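Local coordinates for uncharacterized hypothetical protein (Parabacteroides merdae, PDB 4EI0) that is of unknown function, belongs to the DUF4466 family and folds its N-terminal half as a sandwich of two antiparallel beta-sheets, at residues Phe38-Met42 against Phe127-Val131; Ala15-Ile21 against Gln137-Leu143; Thr66-Pro70 against Thr96-Asp100. All coordinates share one frame; numbering follows the deposited sequence. Where two conformers were deposited one is given.

Contact 1 of 3, residues Phe38-Met42 against Phe127-Val131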
loop_
_atom_site.group_PDB
_atom_site.type_symbol
_atom_site.label_atom_id
_atom_site.label_comp_id
_atom_site.label_asym_id
_atom_site.label_seq_id
_atom_site.Cartn_x
_atom_site.Cartn_y
_atom_site.Cartn_z
ATOM N N PHE B 38 -11.601 1.826 14.362
ATOM C CA PHE B 38 -11.870 0.699 13.468
ATOM C C PHE B 38 -10.999 0.866 12.191
ATOM O O PHE B 38 -10.696 1.993 11.794
ATOM C CB PHE B 38 -13.353 0.647 13.085
ATOM C CG PHE B 38 -14.292 0.342 14.220
ATOM C CD1 PHE B 38 -14.745 1.342 15.041
ATOM C CD2 PHE B 38 -14.685 -0.941 14.469
ATOM C CE1 PHE B 38 -15.605 1.058 16.085
ATOM C CE2 PHE B 38 -15.533 -1.242 15.520
ATOM C CZ PHE B 38 -15.999 -0.236 16.326
ATOM N N ALA B 39 -10.604 -0.246 11.566
ATOM C CA ALA B 39 -9.897 -0.238 10.285
ATOM C C ALA B 39 -10.805 -0.947 9.288
ATOM O O ALA B 39 -11.047 -2.143 9.430
ATOM C CB ALA B 39 -8.551 -0.939 10.389
ATOM N N TYR B 40 -11.360 -0.189 8.341
ATOM C CA TYR B 40 -12.362 -0.679 7.387
ATOM C C TYR B 40 -11.652 -0.862 6.036
ATOM O O TYR B 40 -11.247 0.122 5.429
ATOM C CB TYR B 40 -13.485 0.299 7.210
ATOM C CG TYR B 40 -14.629 -0.131 6.293
ATOM C CD1 TYR B 40 -15.138 -1.419 6.321
ATOM C CD2 TYR B 40 -15.224 0.780 5.419
ATOM C CE1 TYR B 40 -16.183 -1.807 5.484
ATOM C CE2 TYR B 40 -16.293 0.409 4.593
ATOM C CZ TYR B 40 -16.774 -0.885 4.636
ATOM O OH TYR B 40 -17.839 -1.256 3.817
ATOM N N ALA B 41 -11.526 -2.124 5.605
ATOM C CA ALA B 41 -10.865 -2.523 4.356
ATOM C C ALA B 41 -11.884 -2.778 3.276
ATOM O O ALA B 41 -12.875 -3.478 3.513
ATOM C CB ALA B 41 -10.046 -3.788 4.578
HETATM N N MSE B 42 -11.596 -2.277 2.078
HETATM C CA MSE B 42 -12.461 -2.441 0.899
HETATM C C MSE B 42 -11.618 -2.842 -0.296
HETATM O O MSE B 42 -10.466 -2.464 -0.386
HETATM C CB MSE B 42 -13.158 -1.109 0.581
HETATM C CG MSE B 42 -13.934 -0.528 1.743
HETATM SE SE MSE B 42 -14.106 1.389 1.626
HETATM C CE MSE B 42 -12.260 1.669 2.408
ATOM N N PHE B 127 -22.298 -0.993 14.977
ATOM C CA PHE B 127 -21.870 -0.268 13.801
ATOM C C PHE B 127 -22.155 -1.040 12.505
ATOM O O PHE B 127 -21.911 -2.245 12.418
ATOM C CB PHE B 127 -20.382 -0.018 13.894
ATOM C CG PHE B 127 -19.978 0.809 15.066
ATOM C CD1 PHE B 127 -19.966 2.180 14.983
ATOM C CD2 PHE B 127 -19.648 0.209 16.265
ATOM C CE1 PHE B 127 -19.635 2.942 16.084
ATOM C CE2 PHE B 127 -19.270 0.971 17.372
ATOM C CZ PHE B 127 -19.243 2.339 17.262
ATOM N N SER B 128 -22.640 -0.320 11.502
ATOM C CA SER B 128 -22.807 -0.862 10.159
ATOM C C SER B 128 -21.981 -0.072 9.158
ATOM O O SER B 128 -22.258 1.108 8.889
ATOM C CB SER B 128 -24.287 -0.860 9.783
ATOM O OG SER B 128 -24.399 -1.442 8.479
ATOM N N PHE B 129 -20.931 -0.709 8.658
ATOM C CA PHE B 129 -20.006 -0.094 7.669
ATOM C C PHE B 129 -20.457 -0.507 6.275
ATOM O O PHE B 129 -20.932 -1.640 6.086
ATOM C CB PHE B 129 -18.574 -0.595 7.830
ATOM C CG PHE B 129 -17.915 -0.225 9.140
ATOM C CD1 PHE B 129 -18.198 -0.911 10.296
ATOM C CD2 PHE B 129 -17.056 0.866 9.214
ATOM C CE1 PHE B 129 -17.605 -0.565 11.488
ATOM C CE2 PHE B 129 -16.470 1.216 10.411
ATOM C CZ PHE B 129 -16.740 0.497 11.548
ATOM N N SER B 130 -20.323 0.391 5.306
ATOM C CA SER B 130 -20.696 0.051 3.917
ATOM C C SER B 130 -19.881 0.847 2.934
ATOM O O SER B 130 -19.241 1.862 3.289
ATOM C CB SER B 130 -22.176 0.290 3.681
ATOM O OG SER B 130 -22.523 1.628 3.964
ATOM N N VAL B 131 -19.846 0.345 1.704
ATOM C CA VAL B 131 -18.979 0.832 0.641
ATOM C C VAL B 131 -19.733 0.781 -0.704
ATOM O O VAL B 131 -20.533 -0.117 -0.920
ATOM C CB VAL B 131 -17.640 0.021 0.555
ATOM C CG1 VAL B 131 -17.901 -1.482 0.408
ATOM C CG2 VAL B 131 -16.735 0.543 -0.562
#
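The Tyr40 ring lies over the first carbon of the Phe129 side chain: CB of Phe129 sits 3.7 Å from the centroid of the Tyr40 ring, 18° off its normal, a CH-pi contact in the core of a beta-sandwich. Strands 35-43 and 124-133 belong to opposing antiparallel sheets. Their short segments cross at -31° with axes 8.7 Å apart, so side chains carry the contact and no hydrogen bond joins the two segments. Met42 CG, from the same strand as Tyr40, sits near the rim of the opposite face of the Tyr40 ring. With CG anti to the backbone N (chi1 -177°), Tyr40 reaches right across the gap, and its OH ends beside the Ser130-Val131 peptide. That hydroxyl is buried but satisfied, since it is hydrogen-bonded to Asn18 OD1 from the neighbouring strand 17-22.

Phe38, Tyr40, Phe127 and Phe129 form an aromatic cluster. Phe129 CZ lies over one face of the Phe38 ring, 3.6 Å from Phe38 CG, while the edge of the Phe38 ring turns toward the face of Phe127 with centroids 4.8 Å apart. Tyr114 meets the Phe127 ring edge-to-face as well. Non-aromatic apolar packing takes over at the far end, where Met42, a selenomethionine bent at its last torsion, slides past Val131 and sets its SE atom 3.5 Å from Val131 CG2.

Contact 2 of 3, residues Ala15-Ile21 against Gln137-Leu143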
loop_
_atom_site.group_PDB
_atom_site.type_symbol
_atom_site.label_atom_id
_atom_site.label_comp_id
_atom_site.label_asym_id
_atom_site.label_seq_id
_atom_site.Cartn_x
_atom_site.Cartn_y
_atom_site.Cartn_z
ATOM N N ALA B 15 -15.756 -9.290 -7.084
ATOM C CA ALA B 15 -16.707 -8.187 -6.948
ATOM C C ALA B 15 -16.196 -7.324 -5.771
ATOM O O ALA B 15 -15.262 -7.710 -5.068
ATOM C CB ALA B 15 -18.121 -8.708 -6.642
ATOM N N LEU B 16 -16.821 -6.175 -5.570
ATOM C CA LEU B 16 -16.581 -5.337 -4.382
ATOM C C LEU B 16 -16.729 -6.139 -3.142
ATOM O O LEU B 16 -17.704 -6.867 -2.989
ATOM C CB LEU B 16 -17.609 -4.208 -4.331
ATOM C CG LEU B 16 -17.394 -3.188 -3.217
ATOM C CD1 LEU B 16 -15.943 -2.682 -3.198
ATOM C CD2 LEU B 16 -18.366 -2.049 -3.497
ATOM N N SER B 17 -15.738 -6.074 -2.268
ATOM C CA SER B 17 -15.816 -6.742 -0.993
ATOM C C SER B 17 -15.282 -5.853 0.155
ATOM O O SER B 17 -14.636 -4.820 -0.079
ATOM C CB SER B 17 -15.029 -8.023 -1.070
ATOM O OG SER B 17 -13.670 -7.681 -1.102
ATOM N N ASN B 18 -15.560 -6.259 1.393
ATOM C CA ASN B 18 -15.147 -5.453 2.555
ATOM C C ASN B 18 -14.875 -6.301 3.786
ATOM O O ASN B 18 -15.311 -7.431 3.868
ATOM C CB ASN B 18 -16.132 -4.294 2.808
ATOM C CG ASN B 18 -17.549 -4.712 3.325
ATOM O OD1 ASN B 18 -18.369 -3.841 3.637
ATOM N ND2 ASN B 18 -17.814 -5.980 3.450
ATOM N N ASP B 19 -14.134 -5.743 4.725
ATOM C CA ASP B 19 -13.854 -6.376 5.999
ATOM C C ASP B 19 -13.510 -5.282 6.987
ATOM O O ASP B 19 -13.009 -4.259 6.588
ATOM C CB ASP B 19 -12.658 -7.305 5.877
ATOM C CG ASP B 19 -12.424 -8.108 7.156
ATOM O OD1 ASP B 19 -13.336 -8.811 7.595
ATOM O OD2 ASP B 19 -11.346 -8.011 7.750
ATOM N N CYS B 20 -13.837 -5.451 8.263
ATOM C CA CYS B 20 -13.586 -4.395 9.221
ATOM C C CYS B 20 -13.100 -4.999 10.515
ATOM O O CYS B 20 -13.646 -6.001 10.955
ATOM C CB CYS B 20 -14.858 -3.543 9.439
ATOM S SG CYS B 20 -14.479 -1.957 10.235
ATOM N N ILE B 21 -12.078 -4.395 11.115
ATOM C CA ILE B 21 -11.503 -4.870 12.383
ATOM C C ILE B 21 -11.473 -3.733 13.402
ATOM O O ILE B 21 -11.106 -2.624 13.085
ATOM C CB ILE B 21 -10.114 -5.566 12.210
ATOM C CG1 ILE B 21 -8.972 -4.578 11.936
ATOM C CG2 ILE B 21 -10.187 -6.627 11.108
ATOM C CD1 ILE B 21 -7.576 -5.142 12.177
ATOM N N GLN B 137 -21.726 -1.630 -7.678
ATOM C CA GLN B 137 -21.776 -2.638 -6.645
ATOM C C GLN B 137 -21.702 -1.960 -5.262
ATOM O O GLN B 137 -21.225 -0.820 -5.144
ATOM C CB GLN B 137 -20.652 -3.627 -6.806
ATOM C CG GLN B 137 -20.960 -4.726 -7.796
ATOM C CD GLN B 137 -19.809 -5.693 -7.956
ATOM O OE1 GLN B 137 -18.666 -5.367 -7.678
ATOM N NE2 GLN B 137 -20.125 -6.916 -8.399
ATOM N N VAL B 138 -22.206 -2.666 -4.256
ATOM C CA VAL B 138 -22.186 -2.238 -2.832
ATOM C C VAL B 138 -21.699 -3.416 -1.939
ATOM O O VAL B 138 -21.754 -4.540 -2.371
ATOM C CB VAL B 138 -23.589 -1.778 -2.391
ATOM C CG1 VAL B 138 -24.035 -0.562 -3.219
ATOM C CG2 VAL B 138 -24.589 -2.919 -2.537
ATOM N N ALA B 139 -21.154 -3.150 -0.737
ATOM C CA ALA B 139 -20.877 -4.181 0.278
ATOM C C ALA B 139 -21.123 -3.588 1.659
ATOM O O ALA B 139 -21.173 -2.370 1.806
ATOM C CB ALA B 139 -19.457 -4.728 0.214
ATOM N N GLU B 140 -21.243 -4.461 2.662
ATOM C CA GLU B 140 -21.633 -4.043 4.008
ATOM C C GLU B 140 -20.985 -4.958 5.011
ATOM O O GLU B 140 -20.698 -6.096 4.675
ATOM C CB GLU B 140 -23.179 -4.055 4.163
ATOM C CG GLU B 140 -23.725 -4.836 5.344
ATOM C CD GLU B 140 -25.225 -4.669 5.493
ATOM O OE1 GLU B 140 -25.958 -4.956 4.521
ATOM O OE2 GLU B 140 -25.671 -4.240 6.583
ATOM N N TYR B 141 -20.716 -4.443 6.210
ATOM C CA TYR B 141 -20.062 -5.192 7.278
ATOM C C TYR B 141 -20.487 -4.627 8.623
ATOM O O TYR B 141 -20.333 -3.439 8.848
ATOM C CB TYR B 141 -18.539 -5.100 7.165
ATOM C CG TYR B 141 -17.792 -6.192 7.897
ATOM C CD1 TYR B 141 -17.561 -6.116 9.265
ATOM C CD2 TYR B 141 -17.333 -7.323 7.215
ATOM C CE1 TYR B 141 -16.895 -7.135 9.931
ATOM C CE2 TYR B 141 -16.670 -8.332 7.876
ATOM C CZ TYR B 141 -16.454 -8.220 9.207
ATOM O OH TYR B 141 -15.816 -9.224 9.793
ATOM N N LYS B 142 -20.992 -5.481 9.520
ATOM C CA LYS B 142 -21.477 -5.051 10.847
ATOM C C LYS B 142 -20.513 -5.507 11.931
ATOM O O LYS B 142 -19.965 -6.595 11.853
ATOM C CB LYS B 142 -22.861 -5.658 11.151
ATOM C CG LYS B 142 -23.906 -5.295 10.109
ATOM C CD LYS B 142 -25.270 -5.893 10.405
ATOM C CE LYS B 142 -26.317 -5.343 9.451
ATOM N NZ LYS B 142 -26.100 -3.883 9.231
ATOM N N LEU B 143 -20.321 -4.652 12.939
ATOM C CA LEU B 143 -19.537 -4.961 14.109
ATOM C C LEU B 143 -20.297 -4.519 15.384
ATOM O O LEU B 143 -21.078 -3.555 15.371
ATOM C CB LEU B 143 -18.180 -4.254 14.052
ATOM C CG LEU B 143 -17.097 -4.914 13.217
ATOM C CD1 LEU B 143 -15.854 -4.046 13.302
ATOM C CD2 LEU B 143 -16.871 -6.331 13.747
#
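Asn18 drops onto Ala139 where the outer strands of the two sheets, 17-22 and 138-147, face each other along one margin of the beta-sandwich. Their short segments run 19° from parallel, with axes 6.3 Å apart at the closest. CG of Asn18 is 3.6 Å from Ala139 CB. Held between the backbone N and the carbonyl carbon (chi1 69°), the Asn18 amide points across the gap, and ND2 donates to Glu140 O at 3.1 Å. The acceptor lies in the amide plane of Asn18, but the donor stands well above the carbonyl plane of Glu140. Asn18 OD1 is hydrogen-bonded to Tyr40 OH, so both ends of the amide are used.

The packing is tight around Cys20 too. Its SG lies 4.0 Å from Leu143 CD1, and its side chain also touches Phe38, Tyr40 and Phe129 of the core. Cys20 N, buried with no hydrogen-bond partner in the model, sits over the centre of the Tyr141 ring, 3.7 Å above its plane. At the start of the contact the extended Gln137 side chain reaches back to the loop before strand 17-22, where its OE1 accepts from Leu16 N at 2.9 Å in a nearly straight bond.

The solvent side is looser. The carboxylate of the exposed Asp19 lies alongside the Tyr141 ring, the two planes nearly perpendicular. Glu140 and Lys142 point away from strand 17-22 and pair with each other in a salt bridge, NZ of Lys142 to OE2 of Glu140 at 2.7 Å.

Contact 3 of 3, residues Thr66-Pro70 against Thr96-Asp100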
loop_
_atom_site.group_PDB
_atom_site.type_symbol
_atom_site.label_atom_id
_atom_site.label_comp_id
_atom_site.label_asym_id
_atom_site.label_seq_id
_atom_site.Cartn_x
_atom_site.Cartn_y
_atom_site.Cartn_z
ATOM N N THR B 66 -16.141 12.536 15.698
ATOM C CA THR B 66 -16.338 11.232 15.031
ATOM C C THR B 66 -16.080 11.432 13.496
ATOM O O THR B 66 -16.617 12.356 12.882
ATOM C CB THR B 66 -17.758 10.756 15.247
ATOM O OG1 THR B 66 -17.936 10.534 16.647
ATOM C CG2 THR B 66 -18.073 9.483 14.472
ATOM N N TYR B 67 -15.148 10.694 12.928
ATOM C CA TYR B 67 -14.783 10.886 11.539
ATOM C C TYR B 67 -14.090 9.657 10.937
ATOM O O TYR B 67 -13.678 8.759 11.659
ATOM C CB TYR B 67 -13.871 12.133 11.377
ATOM C CG TYR B 67 -12.463 11.945 11.787
ATOM C CD1 TYR B 67 -12.149 11.607 13.059
ATOM C CD2 TYR B 67 -11.410 12.122 10.885
ATOM C CE1 TYR B 67 -10.860 11.414 13.453
ATOM C CE2 TYR B 67 -10.102 11.942 11.274
ATOM C CZ TYR B 67 -9.840 11.585 12.560
ATOM O OH TYR B 67 -8.573 11.378 13.004
ATOM N N PHE B 68 -13.991 9.652 9.598
ATOM C CA PHE B 68 -13.070 8.803 8.859
ATOM C C PHE B 68 -11.865 9.650 8.547
ATOM O O PHE B 68 -11.994 10.720 8.001
ATOM C CB PHE B 68 -13.665 8.418 7.513
ATOM C CG PHE B 68 -14.426 7.142 7.487
ATOM C CD1 PHE B 68 -13.779 5.922 7.659
ATOM C CD2 PHE B 68 -15.757 7.135 7.129
ATOM C CE1 PHE B 68 -14.467 4.719 7.552
ATOM C CE2 PHE B 68 -16.437 5.945 7.044
ATOM C CZ PHE B 68 -15.788 4.738 7.236
ATOM N N ASP B 69 -10.679 9.164 8.855
ATOM C CA ASP B 69 -9.461 9.809 8.417
ATOM C C ASP B 69 -9.458 9.587 6.883
ATOM O O ASP B 69 -9.840 8.519 6.412
ATOM C CB ASP B 69 -8.310 9.143 9.219
ATOM C CG ASP B 69 -6.904 9.410 8.720
ATOM O OD1 ASP B 69 -6.667 9.745 7.570
ATOM O OD2 ASP B 69 -5.978 9.137 9.509
ATOM N N PRO B 70 -9.104 10.621 6.115
ATOM C CA PRO B 70 -9.212 10.536 4.672
ATOM C C PRO B 70 -8.056 9.766 4.011
ATOM O O PRO B 70 -8.010 9.700 2.760
ATOM C CB PRO B 70 -9.229 12.020 4.231
ATOM C CG PRO B 70 -8.404 12.718 5.286
ATOM C CD PRO B 70 -8.638 11.964 6.563
ATOM N N THR B 96 -24.549 8.946 11.114
ATOM C CA THR B 96 -23.980 8.546 9.819
ATOM C C THR B 96 -22.794 9.387 9.391
ATOM O O THR B 96 -22.899 10.609 9.279
ATOM C CB THR B 96 -25.084 8.581 8.740
ATOM O OG1 THR B 96 -26.142 7.763 9.231
ATOM C CG2 THR B 96 -24.627 8.025 7.337
ATOM N N THR B 97 -21.685 8.708 9.149
ATOM C CA THR B 97 -20.456 9.313 8.667
ATOM C C THR B 97 -20.231 8.832 7.229
ATOM O O THR B 97 -20.255 7.647 6.990
ATOM C CB THR B 97 -19.266 8.905 9.539
ATOM O OG1 THR B 97 -19.466 9.363 10.880
ATOM C CG2 THR B 97 -17.940 9.431 8.944
ATOM N N VAL B 98 -20.027 9.751 6.294
ATOM C CA VAL B 98 -19.786 9.383 4.903
ATOM C C VAL B 98 -18.497 10.024 4.456
ATOM O O VAL B 98 -18.132 11.133 4.905
ATOM C CB VAL B 98 -20.955 9.817 4.002
ATOM C CG1 VAL B 98 -21.033 11.339 3.928
ATOM C CG2 VAL B 98 -20.846 9.157 2.630
ATOM N N ILE B 99 -17.783 9.324 3.591
ATOM C CA ILE B 99 -16.567 9.864 3.010
ATOM C C ILE B 99 -16.506 9.425 1.524
ATOM O O ILE B 99 -16.856 8.290 1.203
ATOM C CB ILE B 99 -15.324 9.413 3.778
ATOM C CG1 ILE B 99 -14.121 10.243 3.343
ATOM C CG2 ILE B 99 -15.131 7.914 3.564
ATOM C CD1 ILE B 99 -12.897 10.088 4.228
ATOM N N ASP B 100 -16.069 10.338 0.663
ATOM C CA ASP B 100 -15.985 10.106 -0.795
ATOM C C ASP B 100 -14.560 9.921 -1.217
ATOM O O ASP B 100 -13.689 10.706 -0.803
ATOM C CB ASP B 100 -16.503 11.311 -1.573
ATOM C CG ASP B 100 -18.008 11.416 -1.564
ATOM O OD1 ASP B 100 -18.665 10.385 -1.496
ATOM O OD2 ASP B 100 -18.531 12.535 -1.629
#
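The Phe68 ring is the flat group that meets the opposite strand, and two methyls come to it obliquely. Both converge on one ring atom: Phe68 CD2 is 3.7 Å from Thr97 CG2 and equally 3.7 Å from Ile99 CG2. The Tyr112 ring of strand 107-115 also meets that of Phe68, planes at about 55°. The other flat side chain, Tyr67, turns away from strand 96-100 and meets the Tyr113 ring, the two planes at about 15°.

This is packing between the two sheets of the beta-sandwich, strand 67-75 in one and strand 96-100 in the other. Ile99 packs toward the Pro70 end of the contact. Its CG1 branch is anti to the backbone N (chi1 -167°) and continues extended, carrying CD1 to 3.8 Å from Phe68 CB and 3.7 Å from Pro70 CA, so one isoleucine touches the ring with CG2 and the backbone at Pro70 with CD1. Replacing Phe68 by an alanine would probably leave the methyls of Thr97 and Ile99 facing a gap between the sheets, and take away one of the rings packed against Tyr112.

The threonines divide their two branches. Thr97 gives its methyl to Phe68 and its OG1 to Thr92 OG1 in a hydrogen bond, while Thr66 brings CG2 to 3.9 Å from Thr97 OG1, and its own hydroxyl donates to Ala63 O and accepts from Ile115 N. Thr92 OG1 also bonds to Thr66 O, so this third residue ties the two segments together. No hydrogen bond joins them directly: the chemistry implies an apolar interface, with the buried threonine hydroxyls satisfied by residues outside the two segments.

How the contacts relate
All three contacts join the same two antiparallel sheets of one sandwich, at different places across its width. Contact 1 is core, almost wholly buried and built from aromatic rings; contact 2 is surface, pairing the outer strands 17-22 and 138-147, and it adds side-chain amide hydrogen bonds across the gap, with a salt bridge along the outer face of strand 138-147. Contact 3, partly buried, lies toward the other margin and relies on methyls around a single phenylalanine. Contacts 1 and 2 adjoin, their centres about 6 Å apart, because each strand of one neighbours a strand of the other. Contact 3 is about 10 Å from contact 1 and 16 Å from contact 2, centre to centre, and touches neither.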